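Local structure of omega-class glutathione S-transferase (Bombyx mori, 3WD6) at residues 27-32 with 52-57; 41-46 with 91-96; 104-109 with 172-177. The protein binds glutathione and probably acts as a glutathione transferase and a glutathione-dependent dehydroascorbate reductase. All blocks are in the same frame, centred on the assembly; numbering follows the deposited sequence.

Interaction 1 of 3, residues 27-32 with 52-57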
loop_
_atom_site.group_PDB
_atom_site.type_symbol
_atom_site.label_atom_id
_atom_site.label_comp_id
_atom_site.label_asym_id
_atom_site.label_seq_id
_atom_site.Cartn_x
_atom_site.Cartn_y
_atom_site.Cartn_z
ATOM N N ASN A 27 3.935 23.603 -7.136
ATOM C CA ASN A 27 3.314 24.188 -8.322
ATOM C C ASN A 27 1.780 24.204 -8.251
ATOM O O ASN A 27 1.095 24.465 -9.264
ATOM C CB ASN A 27 3.785 23.472 -9.604
ATOM C CG ASN A 27 3.293 22.012 -9.690
ATOM O OD1 ASN A 27 2.082 21.744 -9.745
ATOM N ND2 ASN A 27 4.239 21.069 -9.730
ATOM N N GLY A 28 1.242 23.925 -7.063
ATOM C CA GLY A 28 -0.200 23.929 -6.879
ATOM C C GLY A 28 -0.835 22.543 -6.784
ATOM O O GLY A 28 -1.785 22.336 -6.011
ATOM N N LYS A 29 -0.325 21.596 -7.572
ATOM C CA LYS A 29 -0.801 20.214 -7.515
ATOM C C LYS A 29 -0.472 19.554 -6.174
ATOM O O LYS A 29 0.671 19.617 -5.711
ATOM C CB LYS A 29 -0.165 19.390 -8.632
ATOM C CG LYS A 29 -0.923 19.405 -9.955
ATOM C CD LYS A 29 -0.714 18.077 -10.690
ATOM C CE LYS A 29 -0.814 18.231 -12.214
ATOM N NZ LYS A 29 -2.068 18.905 -12.603
ATOM N N LEU A 30 -1.472 18.930 -5.552
ATOM C CA LEU A 30 -1.221 18.057 -4.411
ATOM C C LEU A 30 -0.135 17.066 -4.809
ATOM O O LEU A 30 -0.207 16.436 -5.885
ATOM C CB LEU A 30 -2.488 17.307 -4.002
ATOM C CG LEU A 30 -2.356 16.568 -2.659
ATOM C CD1 LEU A 30 -3.593 16.767 -1.774
ATOM C CD2 LEU A 30 -2.100 15.105 -2.897
ATOM N N ARG A 31 0.881 16.944 -3.955
ATOM C CA ARG A 31 2.048 16.134 -4.268
ATOM C C ARG A 31 2.264 15.020 -3.253
ATOM O O ARG A 31 2.210 15.244 -2.028
ATOM C CB ARG A 31 3.299 17.008 -4.311
ATOM C CG ARG A 31 4.603 16.206 -4.170
ATOM C CD ARG A 31 5.803 17.126 -4.115
ATOM N NE ARG A 31 5.901 17.965 -5.311
ATOM C CZ ARG A 31 6.830 18.899 -5.480
ATOM N NH1 ARG A 31 7.727 19.108 -4.525
ATOM N NH2 ARG A 31 6.861 19.621 -6.590
ATOM N N VAL A 32 2.548 13.823 -3.759
ATOM C CA VAL A 32 2.882 12.705 -2.885
ATOM C C VAL A 32 4.375 12.409 -2.935
ATOM O O VAL A 32 4.904 12.122 -4.017
ATOM C CB VAL A 32 2.145 11.407 -3.323
ATOM C CG1 VAL A 32 2.418 10.253 -2.339
ATOM C CG2 VAL A 32 0.649 11.658 -3.457
ATOM N N GLN A 52 -10.231 10.215 -7.398
ATOM C CA GLN A 52 -10.006 11.017 -8.599
ATOM C C GLN A 52 -9.501 12.413 -8.266
ATOM O O GLN A 52 -9.867 13.386 -8.930
ATOM C CB GLN A 52 -11.293 11.135 -9.411
ATOM C CG GLN A 52 -12.016 9.811 -9.574
ATOM C CD GLN A 52 -12.119 9.382 -11.017
ATOM O OE1 GLN A 52 -13.221 9.269 -11.563
ATOM N NE2 GLN A 52 -10.967 9.142 -11.655
ATOM N N ILE A 53 -8.680 12.506 -7.223
ATOM C CA ILE A 53 -7.997 13.740 -6.876
ATOM C C ILE A 53 -6.767 13.911 -7.764
ATOM O O ILE A 53 -5.931 12.999 -7.868
ATOM C CB ILE A 53 -7.543 13.686 -5.420
ATOM C CG1 ILE A 53 -8.772 13.754 -4.497
ATOM C CG2 ILE A 53 -6.538 14.804 -5.114
ATOM C CD1 ILE A 53 -8.606 12.976 -3.164
ATOM N N ASP A 54 -6.649 15.064 -8.419
ATOM C CA ASP A 54 -5.444 15.333 -9.211
ATOM C C ASP A 54 -4.231 15.484 -8.280
ATOM O O ASP A 54 -4.320 16.101 -7.210
ATOM C CB ASP A 54 -5.598 16.568 -10.098
ATOM C CG ASP A 54 -4.509 16.652 -11.167
ATOM O OD1 ASP A 54 -4.254 15.627 -11.839
ATOM O OD2 ASP A 54 -3.882 17.727 -11.320
ATOM N N TYR A 55 -3.113 14.884 -8.673
ATOM C CA TYR A 55 -1.899 14.989 -7.885
ATOM C C TYR A 55 -0.683 14.683 -8.738
ATOM O O TYR A 55 -0.805 14.328 -9.923
ATOM C CB TYR A 55 -1.944 14.065 -6.659
ATOM C CG TYR A 55 -1.916 12.588 -6.986
ATOM C CD1 TYR A 55 -3.058 11.935 -7.440
ATOM C CD2 TYR A 55 -0.749 11.835 -6.821
ATOM C CE1 TYR A 55 -3.049 10.575 -7.723
ATOM C CE2 TYR A 55 -0.723 10.472 -7.107
ATOM C CZ TYR A 55 -1.882 9.844 -7.560
ATOM O OH TYR A 55 -1.884 8.491 -7.862
ATOM N N GLU A 56 0.487 14.855 -8.130
ATOM C CA GLU A 56 1.759 14.534 -8.767
ATOM C C GLU A 56 2.553 13.659 -7.796
ATOM O O GLU A 56 2.318 13.685 -6.565
ATOM C CB GLU A 56 2.548 15.816 -9.094
ATOM C CG GLU A 56 2.785 16.697 -7.862
ATOM C CD GLU A 56 3.721 17.863 -8.139
ATOM O OE1 GLU A 56 4.317 18.398 -7.174
ATOM O OE2 GLU A 56 3.852 18.255 -9.319
ATOM N N VAL A 57 3.487 12.889 -8.346
ATOM C CA VAL A 57 4.294 11.985 -7.544
ATOM C C VAL A 57 5.748 12.423 -7.594
ATOM O O VAL A 57 6.280 12.657 -8.667
ATOM C CB VAL A 57 4.209 10.527 -8.082
ATOM C CG1 VAL A 57 5.142 9.594 -7.305
ATOM C CG2 VAL A 57 2.765 10.011 -8.060
HETATM O O HOH W 1 3.222 20.715 -6.727
HETATM O O HOH W 2 -4.192 19.046 -6.787
#
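The Val32 side chain overlaps the ring of Tyr55, its CG2 methyl 3.6 Å from Tyr55 CD2, where strands 31-34 and 56-60 run as the parallel pair of a beta-alpha-beta unit in the thioredoxin-like domain. The connecting helix 39-51 packs on this side: Leu48 touches both residues, and the Tyr55 hydroxyl is hydrogen-bonded to Asn49. Backbone bonds set the parallel register, with Glu56 N donating to Leu30 O at 2.8 Å and Val32 N to Glu56 O at the same length, which places Arg31 beside Glu56 on the other face of the sheet. Chi1 of Glu56 (56°) seats CG between the backbone N and the carbonyl carbon, and the extended chain beyond it divides the carboxylate between two partners. OE1 takes the salt bridge from Arg31 NE near the guanidinium plane, modelled so short that its length is doubtful. A water held by Asn27 N and Lys29 O also donates to Glu56 OE1. OE2 meets Asn27 tip to tip, the two planes 84° apart and Asn27 ND2 2.9 Å from Glu56 OE2. A second salt bridge, its length equally doubtful, brings Lys29 NZ to the syn lone pair of Asp54 OD2.

Interaction 2 of 3, residues 41-46 with 91-96. With GSH (glutathione), chain J.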
loop_
_atom_site.group_PDB
_atom_site.type_symbol
_atom_site.label_atom_id
_atom_site.label_comp_id
_atom_site.label_asym_id
_atom_site.label_seq_id
_atom_site.Cartn_x
_atom_site.Cartn_y
_atom_site.Cartn_z
ATOM N N ALA A 41 3.131 3.782 1.116
ATOM C CA ALA A 41 2.855 4.888 0.212
ATOM C C ALA A 41 1.744 4.510 -0.779
ATOM O O ALA A 41 0.979 5.380 -1.215
ATOM C CB ALA A 41 4.121 5.295 -0.506
ATOM N N GLN A 42 1.640 3.222 -1.120
ATOM C CA GLN A 42 0.594 2.765 -2.053
ATOM C C GLN A 42 -0.825 3.089 -1.543
ATOM O O GLN A 42 -1.734 3.397 -2.331
ATOM C CB GLN A 42 0.715 1.270 -2.358
ATOM C CG GLN A 42 -0.224 0.807 -3.468
ATOM C CD GLN A 42 -0.078 -0.677 -3.789
ATOM O OE1 GLN A 42 0.713 -1.391 -3.141
ATOM N NE2 GLN A 42 -0.850 -1.157 -4.785
ATOM N N ARG A 43 -1.006 3.018 -0.226
ATOM C CA ARG A 43 -2.267 3.417 0.397
ATOM C C ARG A 43 -2.689 4.805 -0.047
ATOM O O ARG A 43 -3.871 5.039 -0.348
ATOM C CB ARG A 43 -2.136 3.400 1.923
ATOM C CG ARG A 43 -2.106 2.032 2.511
ATOM C CD ARG A 43 -1.681 2.112 3.935
ATOM N NE ARG A 43 -2.062 0.916 4.679
ATOM C CZ ARG A 43 -1.780 0.722 5.958
ATOM N NH1 ARG A 43 -1.085 1.650 6.633
ATOM N NH2 ARG A 43 -2.202 -0.393 6.558
ATOM N N THR A 44 -1.729 5.729 -0.080
ATOM C CA THR A 44 -2.037 7.112 -0.424
ATOM C C THR A 44 -2.402 7.220 -1.912
ATOM O O THR A 44 -3.380 7.882 -2.270
ATOM C CB THR A 44 -0.866 8.040 -0.049
ATOM O OG1 THR A 44 -0.604 7.938 1.365
ATOM C CG2 THR A 44 -1.187 9.488 -0.419
ATOM N N ILE A 45 -1.623 6.564 -2.778
ATOM C CA ILE A 45 -1.942 6.473 -4.221
ATOM C C ILE A 45 -3.344 5.901 -4.491
ATOM O O ILE A 45 -4.119 6.462 -5.284
ATOM C CB ILE A 45 -0.939 5.549 -4.955
ATOM C CG1 ILE A 45 0.515 5.946 -4.644
ATOM C CG2 ILE A 45 -1.227 5.519 -6.443
ATOM C CD1 ILE A 45 0.863 7.352 -5.092
ATOM N N LEU A 46 -3.662 4.773 -3.857
ATOM C CA LEU A 46 -4.960 4.138 -4.064
ATOM C C LEU A 46 -6.067 5.124 -3.731
ATOM O O LEU A 46 -6.985 5.333 -4.521
ATOM C CB LEU A 46 -5.117 2.884 -3.184
ATOM C CG LEU A 46 -4.169 1.727 -3.516
ATOM C CD1 LEU A 46 -4.332 0.612 -2.510
ATOM C CD2 LEU A 46 -4.395 1.223 -4.963
ATOM N N GLU A 91 2.643 9.684 7.448
ATOM C CA GLU A 91 1.957 8.529 8.036
ATOM C C GLU A 91 0.772 8.172 7.151
ATOM O O GLU A 91 -0.215 8.912 7.086
ATOM C CB GLU A 91 1.524 8.767 9.483
ATOM C CG GLU A 91 2.692 8.799 10.455
ATOM C CD GLU A 91 3.433 7.479 10.492
ATOM O OE1 GLU A 91 2.786 6.428 10.733
ATOM O OE2 GLU A 91 4.669 7.491 10.275
ATOM N N SER A 92 0.900 7.040 6.457
ATOM C CA SER A 92 -0.011 6.672 5.387
ATOM C C SER A 92 -1.486 6.776 5.774
ATOM O O SER A 92 -2.278 7.364 5.030
ATOM C CB SER A 92 0.314 5.266 4.887
ATOM O OG SER A 92 0.067 4.298 5.887
ATOM N N LEU A 93 -1.851 6.206 6.923
ATOM C CA LEU A 93 -3.244 6.235 7.366
ATOM C C LEU A 93 -3.683 7.640 7.758
ATOM O O LEU A 93 -4.868 7.990 7.658
ATOM C CB LEU A 93 -3.474 5.271 8.532
ATOM C CG LEU A 93 -3.332 3.776 8.203
ATOM C CD1 LEU A 93 -3.684 2.922 9.421
ATOM C CD2 LEU A 93 -4.216 3.401 6.988
ATOM N N VAL A 94 -2.735 8.455 8.206
ATOM C CA VAL A 94 -3.054 9.840 8.517
ATOM C C VAL A 94 -3.376 10.600 7.235
ATOM O O VAL A 94 -4.335 11.391 7.187
ATOM C CB VAL A 94 -1.914 10.516 9.270
ATOM C CG1 VAL A 94 -2.201 11.998 9.443
ATOM C CG2 VAL A 94 -1.717 9.828 10.627
ATOM N N THR A 95 -2.595 10.344 6.188
ATOM C CA THR A 95 -2.807 11.036 4.924
ATOM C C THR A 95 -4.153 10.647 4.316
ATOM O O THR A 95 -4.923 11.498 3.860
ATOM C CB THR A 95 -1.685 10.745 3.941
ATOM O OG1 THR A 95 -1.856 9.421 3.412
ATOM C CG2 THR A 95 -0.344 10.869 4.670
ATOM N N VAL A 96 -4.447 9.358 4.327
ATOM C CA VAL A 96 -5.704 8.896 3.747
ATOM C C VAL A 96 -6.926 9.435 4.486
ATOM O O VAL A 96 -7.925 9.779 3.850
ATOM C CB VAL A 96 -5.751 7.362 3.632
ATOM C CG1 VAL A 96 -7.144 6.900 3.254
ATOM C CG2 VAL A 96 -4.703 6.903 2.616
HETATM N N1 GSH J . 3.859 4.021 9.658
HETATM C CA1 GSH J . 4.316 4.592 8.385
HETATM C C1 GSH J . 3.167 4.826 7.410
HETATM O O11 GSH J . 3.222 5.750 6.519
HETATM O O12 GSH J . 2.117 4.100 7.512
HETATM C CB1 GSH J . 5.375 3.668 7.798
HETATM C CG1 GSH J . 5.811 3.900 6.387
HETATM C CD1 GSH J . 7.104 3.233 5.991
HETATM O OE1 GSH J . 7.590 2.320 6.650
HETATM N N2 GSH J . 7.798 3.665 4.816
HETATM C CA2 GSH J . 9.063 2.994 4.500
HETATM C C2 GSH J . 10.174 4.010 4.655
HETATM O O2 GSH J . 10.000 5.145 4.226
HETATM C CB2 GSH J . 9.039 2.510 3.093
HETATM S SG2 GSH J . 8.158 1.035 2.728
HETATM N N3 GSH J . 11.420 3.633 5.287
HETATM C CA3 GSH J . 12.494 4.618 5.429
HETATM C C3 GSH J . 13.867 4.078 5.466
HETATM O O31 GSH J . 14.303 3.415 4.486
HETATM O O32 GSH J . 14.595 4.293 6.467
#
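Arg43 NH1 donates to Ser92 OG at 3.0 Å, a bond in the guanidinium plane and fairly straight (160° at the hydrogen). A second run of hydrogen bonds follows, one residue on in helix 39-51 and a turn on in helix 92-102: Thr44 OG1 donates to Thr95 OG1 at 2.8 Å, and Thr95 OG1 in turn to Ser92 O at 2.7 Å. That carbonyl accepts twice, since Val96 N also bonds to it. Van der Waals contacts complete the packing: Leu93 CD2 sits 3.6 Å above one face of the Arg43 guanidinium, offset toward its rim, and Val96 CG2 rests on the Arg43 carbonyl oxygen. Arg43 NE is held by Met181 O of helix 177-189. The helix axes lie 8.6 Å apart and 13° from parallel. Ser92 grips the gamma-glutamyl carboxylate of glutathione with its N-H, 2.7 Å from N to O11, and its hydroxyl, 2.6 Å from OG to O12; the helix start would probably favour that ligand charge. Arg43, by holding the same hydroxyl, is second-shell. OE1 of the N-cap Glu91 accepts from ligand amine N1. An acidic residue followed by serine at a helix start is the gamma-glutamyl-binding element of the glutathione S-transferase G-site.

Interaction 3 of 3, residues 104-109 with 172-177; sequences PKRPLL and GSEPGY. With PEG (di(hydroxyethyl)ether), chain I.
Tyr177 packs against Leu108 and Leu109 for most of its length. Its CB lies 3.3 Å from Leu108 O, and its backbone N donates to that same oxygen at 3.0 Å, from above the carbonyl plane. Tyr177 CG, anti to the backbone N (chi1 174°), is met by Leu109 CD2 at 3.4 Å, CD1 by the same methyl, and CD2 by Leu109 CG at 3.6 Å. The two side chains lie side by side, pointing the same way. Further out, CE1, CE2 and CZ remain near Leu109 CD2, so that the methyl lies over one face, displaced toward the CG rim. This is a CH-pi contact, with CD2 3.5 Å from the Tyr177 ring centroid and 17° off the normal. At the tip, OH meets Leu93 of helix 92-102. At the other end of the contact Arg106 reaches across, and its NH1 donates to Pro175 O at 2.9 Å, in both the guanidinium and the carbonyl plane. The Glu174 carboxylate stacks over the guanidinium with planes only 10° apart. The attraction there is of charges alone, for no N-H points at OE2, which lies 3.3 Å from Arg106 NE. Gly176, at the N-cap position of helix 177-189, has no side chain to obstruct the approach of Leu108 O. A di(hydroxyethyl)ether molecule, probably from the crystallisation liquor, hydrogen-bonds to Glu174 OE1. The contact joins the loop after helix 92-102 to the loop leading into helix 177-189 and its first residue, part of the seam between the thioredoxin-like and all-helical domains of the glutathione S-transferase fold.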
loop_
_atom_site.group_PDB
_atom_site.type_symbol
_atom_site.label_atom_id
_atom_site.label_comp_id
_atom_site.label_asym_id
_atom_site.label_seq_id
_atom_site.Cartn_x
_atom_site.Cartn_y
_atom_site.Cartn_z
ATOM N N PRO A 104 -14.933 15.254 -0.304
ATOM C CA PRO A 104 -16.164 14.538 0.080
ATOM C C PRO A 104 -16.616 13.476 -0.942
ATOM O O PRO A 104 -17.243 12.491 -0.567
ATOM C CB PRO A 104 -17.217 15.667 0.165
ATOM C CG PRO A 104 -16.750 16.681 -0.884
ATOM C CD PRO A 104 -15.207 16.613 -0.839
ATOM N N LYS A 105 -16.328 13.670 -2.216
ATOM C CA LYS A 105 -16.723 12.663 -3.196
ATOM C C LYS A 105 -15.995 11.330 -3.018
ATOM O O LYS A 105 -14.829 11.288 -2.610
ATOM C CB LYS A 105 -16.558 13.192 -4.624
ATOM C CG LYS A 105 -17.561 14.295 -4.930
ATOM C CD LYS A 105 -17.337 14.892 -6.305
ATOM C CE LYS A 105 -17.912 16.297 -6.344
ATOM N NZ LYS A 105 -17.864 16.869 -7.725
ATOM N N ARG A 106 -16.707 10.249 -3.336
ATOM C CA ARG A 106 -16.194 8.895 -3.159
ATOM C C ARG A 106 -15.629 8.703 -1.735
ATOM O O ARG A 106 -14.437 8.480 -1.544
ATOM C CB ARG A 106 -15.134 8.586 -4.230
ATOM C CG ARG A 106 -14.657 7.143 -4.236
ATOM C CD ARG A 106 -15.645 6.231 -4.964
ATOM N NE ARG A 106 -15.032 4.941 -5.317
ATOM C CZ ARG A 106 -14.787 3.967 -4.435
ATOM N NH1 ARG A 106 -14.223 2.821 -4.842
ATOM N NH2 ARG A 106 -15.108 4.147 -3.145
ATOM N N PRO A 107 -16.490 8.805 -0.720
ATOM C CA PRO A 107 -15.989 8.659 0.659
ATOM C C PRO A 107 -15.438 7.250 0.917
ATOM O O PRO A 107 -16.120 6.252 0.635
ATOM C CB PRO A 107 -17.236 8.910 1.520
ATOM C CG PRO A 107 -18.409 8.587 0.608
ATOM C CD PRO A 107 -17.959 8.969 -0.786
ATOM N N LEU A 108 -14.217 7.174 1.445
ATOM C CA LEU A 108 -13.591 5.886 1.709
ATOM C C LEU A 108 -14.025 5.294 3.046
ATOM O O LEU A 108 -14.210 4.073 3.167
ATOM C CB LEU A 108 -12.069 6.014 1.645
ATOM C CG LEU A 108 -11.621 6.470 0.258
ATOM C CD1 LEU A 108 -10.107 6.638 0.185
ATOM C CD2 LEU A 108 -12.142 5.491 -0.810
ATOM N N LEU A 109 -14.182 6.157 4.044
ATOM C CA LEU A 109 -14.580 5.705 5.364
ATOM C C LEU A 109 -16.099 5.797 5.511
ATOM O O LEU A 109 -16.714 6.793 5.102
ATOM C CB LEU A 109 -13.873 6.530 6.448
ATOM C CG LEU A 109 -12.411 6.148 6.762
ATOM C CD1 LEU A 109 -11.654 7.260 7.484
ATOM C CD2 LEU A 109 -12.341 4.845 7.577
ATOM N N GLY A 172 -18.336 -2.597 0.455
ATOM C CA GLY A 172 -19.599 -2.642 -0.273
ATOM C C GLY A 172 -19.432 -3.198 -1.676
ATOM O O GLY A 172 -18.718 -4.198 -1.857
ATOM N N SER A 173 -20.062 -2.568 -2.673
ATOM C CA SER A 173 -19.851 -3.008 -4.058
ATOM C C SER A 173 -18.649 -2.314 -4.687
ATOM O O SER A 173 -18.065 -2.852 -5.626
ATOM C CB SER A 173 -21.109 -2.894 -4.944
ATOM O OG SER A 173 -21.597 -4.188 -5.344
ATOM N N GLU A 174 -18.267 -1.154 -4.144
ATOM C CA GLU A 174 -16.987 -0.499 -4.455
ATOM C C GLU A 174 -15.977 -0.695 -3.300
ATOM O O GLU A 174 -16.353 -0.604 -2.106
ATOM C CB GLU A 174 -17.195 1.011 -4.554
ATOM C CG GLU A 174 -17.482 1.575 -5.889
ATOM C CD GLU A 174 -17.844 3.026 -5.769
ATOM O OE1 GLU A 174 -18.191 3.448 -4.638
ATOM O OE2 GLU A 174 -17.768 3.755 -6.785
ATOM N N PRO A 175 -14.682 -0.868 -3.633
ATOM C CA PRO A 175 -13.698 -0.941 -2.537
ATOM C C PRO A 175 -13.647 0.380 -1.764
ATOM O O PRO A 175 -13.803 1.457 -2.349
ATOM C CB PRO A 175 -12.350 -1.138 -3.259
ATOM C CG PRO A 175 -12.675 -1.329 -4.732
ATOM C CD PRO A 175 -14.039 -0.711 -4.950
ATOM N N GLY A 176 -13.437 0.294 -0.459
ATOM C CA GLY A 176 -13.327 1.476 0.364
ATOM C C GLY A 176 -12.041 1.462 1.174
ATOM O O GLY A 176 -11.041 0.845 0.764
ATOM N N TYR A 177 -12.074 2.119 2.333
ATOM C CA TYR A 177 -10.877 2.346 3.132
ATOM C C TYR A 177 -10.257 1.020 3.547
ATOM O O TYR A 177 -9.056 0.803 3.373
ATOM C CB TYR A 177 -11.270 3.155 4.354
ATOM C CG TYR A 177 -10.202 3.384 5.391
ATOM C CD1 TYR A 177 -9.962 2.442 6.394
ATOM C CD2 TYR A 177 -9.480 4.573 5.422
ATOM C CE1 TYR A 177 -9.018 2.676 7.396
ATOM C CE2 TYR A 177 -8.530 4.817 6.418
ATOM C CZ TYR A 177 -8.305 3.866 7.404
ATOM O OH TYR A 177 -7.348 4.100 8.391
HETATM C C1 PEG I . -17.349 2.945 -1.755
HETATM O O1 PEG I . -18.694 3.348 -1.837
HETATM C C2 PEG I . -16.821 2.313 -0.494
HETATM O O2 PEG I . -16.613 3.175 0.594
HETATM C C3 PEG I . -16.759 2.707 1.898
HETATM C C4 PEG I . -17.691 3.471 2.783
HETATM O O4 PEG I . -18.483 4.396 2.120
#

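Interaction 2 lies between the other two, its centre 13 Å from that of interaction 1 and 14 Å from that of interaction 3. Helix 39-51 is the connector of the unit in interaction 1, and its residues serve both: Ile45 CG2 packs on Tyr55 OH at 3.4 Å and Thr44 CG2 lies 4.2 Å from Val32 CG1, while Arg43 and Thr44 bond to helix 92-102. Toward interaction 3 the bridge is helix 92-102, where Leu93 CD2 meets Tyr177 OH at 3.5 Å and Val96 CG1 meets Tyr177 CD2 at 3.9 Å. Interactions 1 and 3 do not touch. Only interaction 2 contacts glutathione directly; the side chain of Val32 is about 10 Å from the bound glutathione.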